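Local structure of ribosomal RNA small subunit methyltransferase E (Bacillus subtilis, 1VHK) at residues E78-V83 and Y249-L254; E52-L57 and V69-N74. The protein probably methylates N3 of a specific uridine in 16S rRNA of the assembled 30S ribosomal subunit, using S-adenosyl-L-methionine as methyl donor. All blocks are in the same frame, centred on the assembly; numbering follows the deposited sequence.

Contact 1. Residues E78-V83 and Y249-L254; sequences ELPIKV and YQTELL
Glu252 lays its carboxylate against Leu79 while several groups hold it: OE2 hydrogen-bonds Ser248 OG, one turn back in the same helix, and pairs in a salt bridge with Arg232 NH1 of the second subunit. OE1 lies 3.7 Å from Leu79 CD2, and the two side chains cross at about a right angle. Glu252 CG, anti to the carbonyl carbon (chi1 -44°), passes 3.9 Å from Pro80 CD; the extended chain beyond it carries the carboxylate to Leu79. No hydrogen bond joins the two segments; the rest of the contact is packing of the proline ring on Thr251. Pro80 CG meets Thr251 CB, and Pro80 CD comes to 3.5 Å from Thr251 OG1. That hydroxyl has its polar partner in the helix itself, the carbonyl O of Ile247. Helix 239-253 closes the SPOUT methyltransferase domain, whose family is known for a C-terminal trefoil knot and for dimers; its last turn, with a wider pi-type turn at 249-253, here backs onto the loop leading into strand 82-88 of the parallel sheet. Leu79 also touches Ile247 and Ser248, and Pro80 is tied by its backbone to Gly198. At the subunit boundary Tyr249 OH is hydrogen-bonded to Gln250 OE1 of the second subunit, and Leu79 packs on Arg232 of that subunit.

Contact 2. Residues E52-L57 and V69-N74; sequences EAKCEL and VIEWTN
Ala53 packs its CB over one face of the Trp72 indole, 3.9 Å from the centroid of the six-membered ring and 19° off the ring normal, a CH-pi contact. Val69 CG2 lies over the same face, nearer the rim, and 4.2 Å from Ala53 CB; Cys55 SG adds a looser touch on Val69 CB. These four residues make the close-packed face of an antiparallel hairpin, strands 52-60 and 64-72, with Ala53-Trp72 and Cys55-Val69 as non-hydrogen-bonded pairs. Between them the register slips by one in a classic beta bulge: Ile70 and Glu71 both face Lys54. Lys54 N donates to Glu71 O at 2.8 Å, nearly straight (164° at the hydrogen), and Lys54 O accepts Ile70 N at 2.7 Å plus a weak bond from Glu71 N. The opposite face is looser and more exposed. There Lys54 and Glu71 run side by side, yet NZ and OE2 stay 5.1 Å apart, too far for a salt bridge, while Ile70 spreads its branches between Lys54 CG, met by CD1, and Glu56 CB, met by CG2. Ile70 CG1, between its backbone N and carbonyl carbon (chi1 63°), lies against Lys54 O. Where the strand ends, Thr73 N bonds Glu52 O at 3.1 Å, and Thr73 OG1 sits within hydrogen-bonding distance of both Glu52 O and Glu52 OE2. Glu52 OE1 pairs with Arg5 and Arg77. In the mixed sheet of the PUA domain, strand 42-46 flanks strand 52-60 on the side away from strand 64-72; helix 12-16 covers Val69 and Trp72 through Ile15 and Glu16, and Lys12 makes a cation-pi contact with the indole.

Along the chain contact 2 is complete before the first residue of contact 1, and about 25 Å separates their centres. Contact 2 belongs to the mixed sheet of the N-terminal PUA domain, contact 1 to the last helix of the SPOUT domain and the loop that enters its parallel sheet, so they share no sheet or helix. Strand 64-72 runs through a short linker into the loop before strand 82-88, and residues 69-74 and 78-83 thus bracket the passage between domains. In the linker, Asn76 holds the backbone N of Glu78. Only contact 1 meets the second subunit. This is consistent with a PUA domain that helps bind RNA, joined to a dimeric catalytic domain.

Contact 1. Residues E78-V83 and Y249-L254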
loop_
_atom_site.group_PDB
_atom_site.type_symbol
_atom_site.label_atom_id
_atom_site.label_comp_id
_atom_site.label_asym_id
_atom_site.label_seq_id
_atom_site.Cartn_x
_atom_site.Cartn_y
_atom_site.Cartn_z
ATOM N N GLU A 78 -4.150 11.687 8.701
ATOM C CA GLU A 78 -3.519 10.651 9.522
ATOM C C GLU A 78 -4.470 9.526 9.877
ATOM O O GLU A 78 -5.687 9.716 9.969
ATOM C CB GLU A 78 -2.881 11.273 10.757
ATOM C CG GLU A 78 -1.625 12.089 10.517
ATOM C CD GLU A 78 -0.481 11.424 9.805
ATOM O OE1 GLU A 78 -0.056 10.283 10.138
ATOM O OE2 GLU A 78 0.066 12.029 8.843
ATOM N N LEU A 79 -3.959 8.291 9.915
ATOM C CA LEU A 79 -4.801 7.161 10.338
ATOM C C LEU A 79 -5.363 7.468 11.736
ATOM O O LEU A 79 -4.606 7.956 12.581
ATOM C CB LEU A 79 -3.990 5.887 10.477
ATOM C CG LEU A 79 -3.773 4.945 9.338
ATOM C CD1 LEU A 79 -3.053 3.680 9.829
ATOM C CD2 LEU A 79 -5.049 4.602 8.591
ATOM N N PRO A 80 -6.563 7.005 12.031
ATOM C CA PRO A 80 -7.137 7.222 13.356
ATOM C C PRO A 80 -6.359 6.513 14.429
ATOM O O PRO A 80 -6.508 6.872 15.598
ATOM C CB PRO A 80 -8.545 6.681 13.286
ATOM C CG PRO A 80 -8.710 6.079 11.950
ATOM C CD PRO A 80 -7.505 6.358 11.123
ATOM N N ILE A 81 -5.574 5.479 14.116
ATOM C CA ILE A 81 -4.818 4.814 15.178
ATOM C C ILE A 81 -3.336 4.752 14.796
ATOM O O ILE A 81 -3.053 4.702 13.602
ATOM C CB ILE A 81 -5.307 3.388 15.468
ATOM C CG1 ILE A 81 -4.787 2.412 14.432
ATOM C CG2 ILE A 81 -6.833 3.317 15.545
ATOM C CD1 ILE A 81 -5.091 0.967 14.688
ATOM N N LYS A 82 -2.472 4.709 15.799
ATOM C CA LYS A 82 -1.033 4.659 15.598
ATOM C C LYS A 82 -0.523 3.272 15.290
ATOM O O LYS A 82 -0.534 2.373 16.142
ATOM C CB LYS A 82 -0.323 5.193 16.865
ATOM C CG LYS A 82 -0.654 6.667 17.085
ATOM C CD LYS A 82 0.225 7.308 18.130
ATOM C CE LYS A 82 -0.074 8.811 18.226
ATOM N NZ LYS A 82 1.017 9.544 18.936
ATOM N N VAL A 83 -0.091 3.045 14.024
ATOM C CA VAL A 83 0.364 1.680 13.761
ATOM C C VAL A 83 1.853 1.630 13.551
ATOM O O VAL A 83 2.481 2.534 12.998
ATOM C CB VAL A 83 -0.504 0.823 12.875
ATOM C CG1 VAL A 83 -1.633 1.565 12.194
ATOM C CG2 VAL A 83 0.264 -0.050 11.906
ATOM N N TYR A 249 -9.109 0.720 5.486
ATOM C CA TYR A 249 -10.439 0.379 4.992
ATOM C C TYR A 249 -11.457 0.350 6.119
ATOM O O TYR A 249 -12.563 0.885 6.019
ATOM C CB TYR A 249 -10.370 -0.949 4.256
ATOM C CG TYR A 249 -11.731 -1.422 3.778
ATOM C CD1 TYR A 249 -12.322 -0.931 2.621
ATOM C CD2 TYR A 249 -12.432 -2.333 4.562
ATOM C CE1 TYR A 249 -13.570 -1.351 2.228
ATOM C CE2 TYR A 249 -13.674 -2.760 4.181
ATOM C CZ TYR A 249 -14.236 -2.283 3.009
ATOM O OH TYR A 249 -15.472 -2.779 2.654
ATOM N N GLN A 250 -11.077 -0.273 7.229
ATOM C CA GLN A 250 -11.889 -0.408 8.406
ATOM C C GLN A 250 -12.113 0.883 9.172
ATOM O O GLN A 250 -13.238 1.192 9.598
ATOM C CB GLN A 250 -11.243 -1.444 9.362
ATOM C CG GLN A 250 -11.940 -1.439 10.726
ATOM C CD GLN A 250 -13.259 -2.198 10.672
ATOM O OE1 GLN A 250 -14.249 -1.775 11.238
ATOM N NE2 GLN A 250 -13.285 -3.349 10.015
ATOM N N THR A 251 -11.042 1.587 9.518
ATOM C CA THR A 251 -11.155 2.808 10.308
ATOM C C THR A 251 -11.498 4.033 9.492
ATOM O O THR A 251 -11.954 5.002 10.108
ATOM C CB THR A 251 -9.884 3.080 11.141
ATOM O OG1 THR A 251 -8.762 3.162 10.248
ATOM C CG2 THR A 251 -9.634 1.984 12.161
ATOM N N GLU A 252 -11.352 4.068 8.169
ATOM C CA GLU A 252 -11.675 5.236 7.387
ATOM C C GLU A 252 -12.718 5.069 6.290
ATOM O O GLU A 252 -13.327 6.075 5.882
ATOM C CB GLU A 252 -10.407 5.821 6.742
ATOM C CG GLU A 252 -9.191 5.901 7.630
ATOM C CD GLU A 252 -7.951 6.294 6.856
ATOM O OE1 GLU A 252 -7.289 7.275 7.275
ATOM O OE2 GLU A 252 -7.662 5.662 5.818
ATOM N N LEU A 253 -12.882 3.929 5.664
ATOM C CA LEU A 253 -13.807 3.663 4.601
ATOM C C LEU A 253 -15.154 3.137 5.057
ATOM O O LEU A 253 -16.180 3.343 4.378
ATOM C CB LEU A 253 -13.185 2.710 3.553
ATOM C CG LEU A 253 -12.703 3.402 2.264
ATOM C CD1 LEU A 253 -11.890 4.645 2.606
ATOM C CD2 LEU A 253 -11.895 2.474 1.378
ATOM N N LEU A 254 -15.184 2.357 6.121
ATOM C CA LEU A 254 -16.395 1.812 6.700
ATOM C C LEU A 254 -16.858 2.740 7.845
ATOM O O LEU A 254 -18.032 2.868 8.100
ATOM C CB LEU A 254 -16.169 0.455 7.351
ATOM C CG LEU A 254 -15.903 -0.773 6.519
ATOM C CD1 LEU A 254 -15.704 -1.987 7.424
ATOM C CD2 LEU A 254 -17.023 -1.043 5.530
#

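Contact 2. Residues E52-L57 and V69-N74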
loop_
_atom_site.group_PDB
_atom_site.type_symbol
_atom_site.label_atom_id
_atom_site.label_comp_id
_atom_site.label_asym_id
_atom_site.label_seq_id
_atom_site.Cartn_x
_atom_site.Cartn_y
_atom_site.Cartn_z
ATOM N N GLU A 52 -1.325 21.923 8.190
ATOM C CA GLU A 52 -1.101 22.156 6.787
ATOM C C GLU A 52 -1.522 23.523 6.265
ATOM O O GLU A 52 -2.686 23.921 6.290
ATOM C CB GLU A 52 -1.867 21.085 5.957
ATOM C CG GLU A 52 -1.563 21.159 4.471
ATOM C CD GLU A 52 -2.183 20.042 3.646
ATOM O OE1 GLU A 52 -1.452 19.059 3.353
ATOM O OE2 GLU A 52 -3.366 20.158 3.249
ATOM N N ALA A 53 -0.611 24.164 5.510
ATOM C CA ALA A 53 -0.964 25.428 4.894
ATOM C C ALA A 53 -0.653 25.519 3.406
ATOM O O ALA A 53 0.276 24.957 2.844
ATOM C CB ALA A 53 -0.230 26.571 5.624
ATOM N N LYS A 54 -1.452 26.333 2.707
ATOM C CA LYS A 54 -1.125 26.672 1.321
ATOM C C LYS A 54 -0.326 27.995 1.378
ATOM O O LYS A 54 -0.734 28.981 2.015
ATOM C CB LYS A 54 -2.318 26.789 0.436
ATOM C CG LYS A 54 -2.036 26.653 -1.044
ATOM C CD LYS A 54 -3.317 26.367 -1.815
ATOM C CE LYS A 54 -4.131 25.259 -1.169
ATOM N NZ LYS A 54 -4.090 23.984 -1.940
ATOM N N CYS A 55 0.911 27.923 0.886
ATOM C CA CYS A 55 1.786 29.081 0.924
ATOM C C CYS A 55 2.148 29.594 -0.468
ATOM O O CYS A 55 2.178 28.849 -1.440
ATOM C CB CYS A 55 3.071 28.783 1.697
ATOM S SG CYS A 55 2.822 28.048 3.323
ATOM N N GLU A 56 2.445 30.887 -0.496
ATOM C CA GLU A 56 2.872 31.617 -1.678
ATOM C C GLU A 56 4.305 32.116 -1.492
ATOM O O GLU A 56 4.658 32.703 -0.468
ATOM C CB GLU A 56 1.913 32.785 -1.939
ATOM C CG GLU A 56 1.906 33.360 -3.324
ATOM C CD GLU A 56 0.653 34.082 -3.743
ATOM O OE1 GLU A 56 -0.323 33.434 -4.192
ATOM O OE2 GLU A 56 0.611 35.339 -3.720
ATOM N N LEU A 57 5.192 31.821 -2.444
ATOM C CA LEU A 57 6.568 32.308 -2.323
ATOM C C LEU A 57 6.600 33.820 -2.576
ATOM O O LEU A 57 6.309 34.323 -3.648
ATOM C CB LEU A 57 7.524 31.565 -3.203
ATOM C CG LEU A 57 7.987 30.165 -2.808
ATOM C CD1 LEU A 57 7.942 29.951 -1.300
ATOM C CD2 LEU A 57 7.200 29.094 -3.538
ATOM N N VAL A 69 1.351 32.706 4.135
ATOM C CA VAL A 69 0.342 31.641 4.175
ATOM C C VAL A 69 -0.978 32.152 3.638
ATOM O O VAL A 69 -1.593 33.046 4.203
ATOM C CB VAL A 69 0.206 30.907 5.497
ATOM C CG1 VAL A 69 0.946 31.573 6.620
ATOM C CG2 VAL A 69 -1.257 30.648 5.880
ATOM N N ILE A 70 -1.435 31.572 2.527
ATOM C CA ILE A 70 -2.702 32.024 1.946
ATOM C C ILE A 70 -3.901 31.242 2.421
ATOM O O ILE A 70 -5.042 31.734 2.360
ATOM C CB ILE A 70 -2.585 32.075 0.415
ATOM C CG1 ILE A 70 -2.323 30.702 -0.169
ATOM C CG2 ILE A 70 -1.454 33.045 0.060
ATOM C CD1 ILE A 70 -2.178 30.611 -1.677
ATOM N N GLU A 71 -3.691 30.126 3.132
ATOM C CA GLU A 71 -4.811 29.338 3.605
ATOM C C GLU A 71 -4.429 28.220 4.554
ATOM O O GLU A 71 -3.459 27.512 4.290
ATOM C CB GLU A 71 -5.510 28.691 2.376
ATOM C CG GLU A 71 -6.951 28.324 2.691
ATOM C CD GLU A 71 -7.434 27.079 1.994
ATOM O OE1 GLU A 71 -7.994 26.206 2.701
ATOM O OE2 GLU A 71 -7.299 26.947 0.768
ATOM N N TRP A 72 -5.154 28.090 5.663
ATOM C CA TRP A 72 -4.948 26.956 6.592
ATOM C C TRP A 72 -5.985 25.893 6.199
ATOM O O TRP A 72 -7.172 26.114 6.418
ATOM C CB TRP A 72 -5.150 27.368 8.045
ATOM C CG TRP A 72 -3.978 28.166 8.559
ATOM C CD1 TRP A 72 -3.904 29.528 8.691
ATOM C CD2 TRP A 72 -2.676 27.656 8.835
ATOM N NE1 TRP A 72 -2.635 29.880 9.100
ATOM C CE2 TRP A 72 -1.871 28.760 9.201
ATOM C CE3 TRP A 72 -2.127 26.382 8.890
ATOM C CZ2 TRP A 72 -0.532 28.612 9.572
ATOM C CZ3 TRP A 72 -0.801 26.240 9.267
ATOM C CH2 TRP A 72 -0.009 27.350 9.598
ATOM N N THR A 73 -5.543 24.845 5.529
ATOM C CA THR A 73 -6.428 23.842 5.002
ATOM C C THR A 73 -7.264 23.082 6.001
ATOM O O THR A 73 -8.295 22.539 5.581
ATOM C CB THR A 73 -5.680 22.825 4.107
ATOM O OG1 THR A 73 -4.861 21.958 4.922
ATOM C CG2 THR A 73 -4.797 23.592 3.136
ATOM N N ASN A 74 -6.810 22.875 7.218
ATOM C CA ASN A 74 -7.512 22.100 8.217
ATOM C C ASN A 74 -7.672 20.637 7.826
ATOM O O ASN A 74 -8.545 19.947 8.357
ATOM C CB ASN A 74 -8.898 22.706 8.465
ATOM C CG ASN A 74 -8.791 23.980 9.288
ATOM O OD1 ASN A 74 -8.082 23.973 10.286
ATOM N ND2 ASN A 74 -9.489 25.013 8.844
#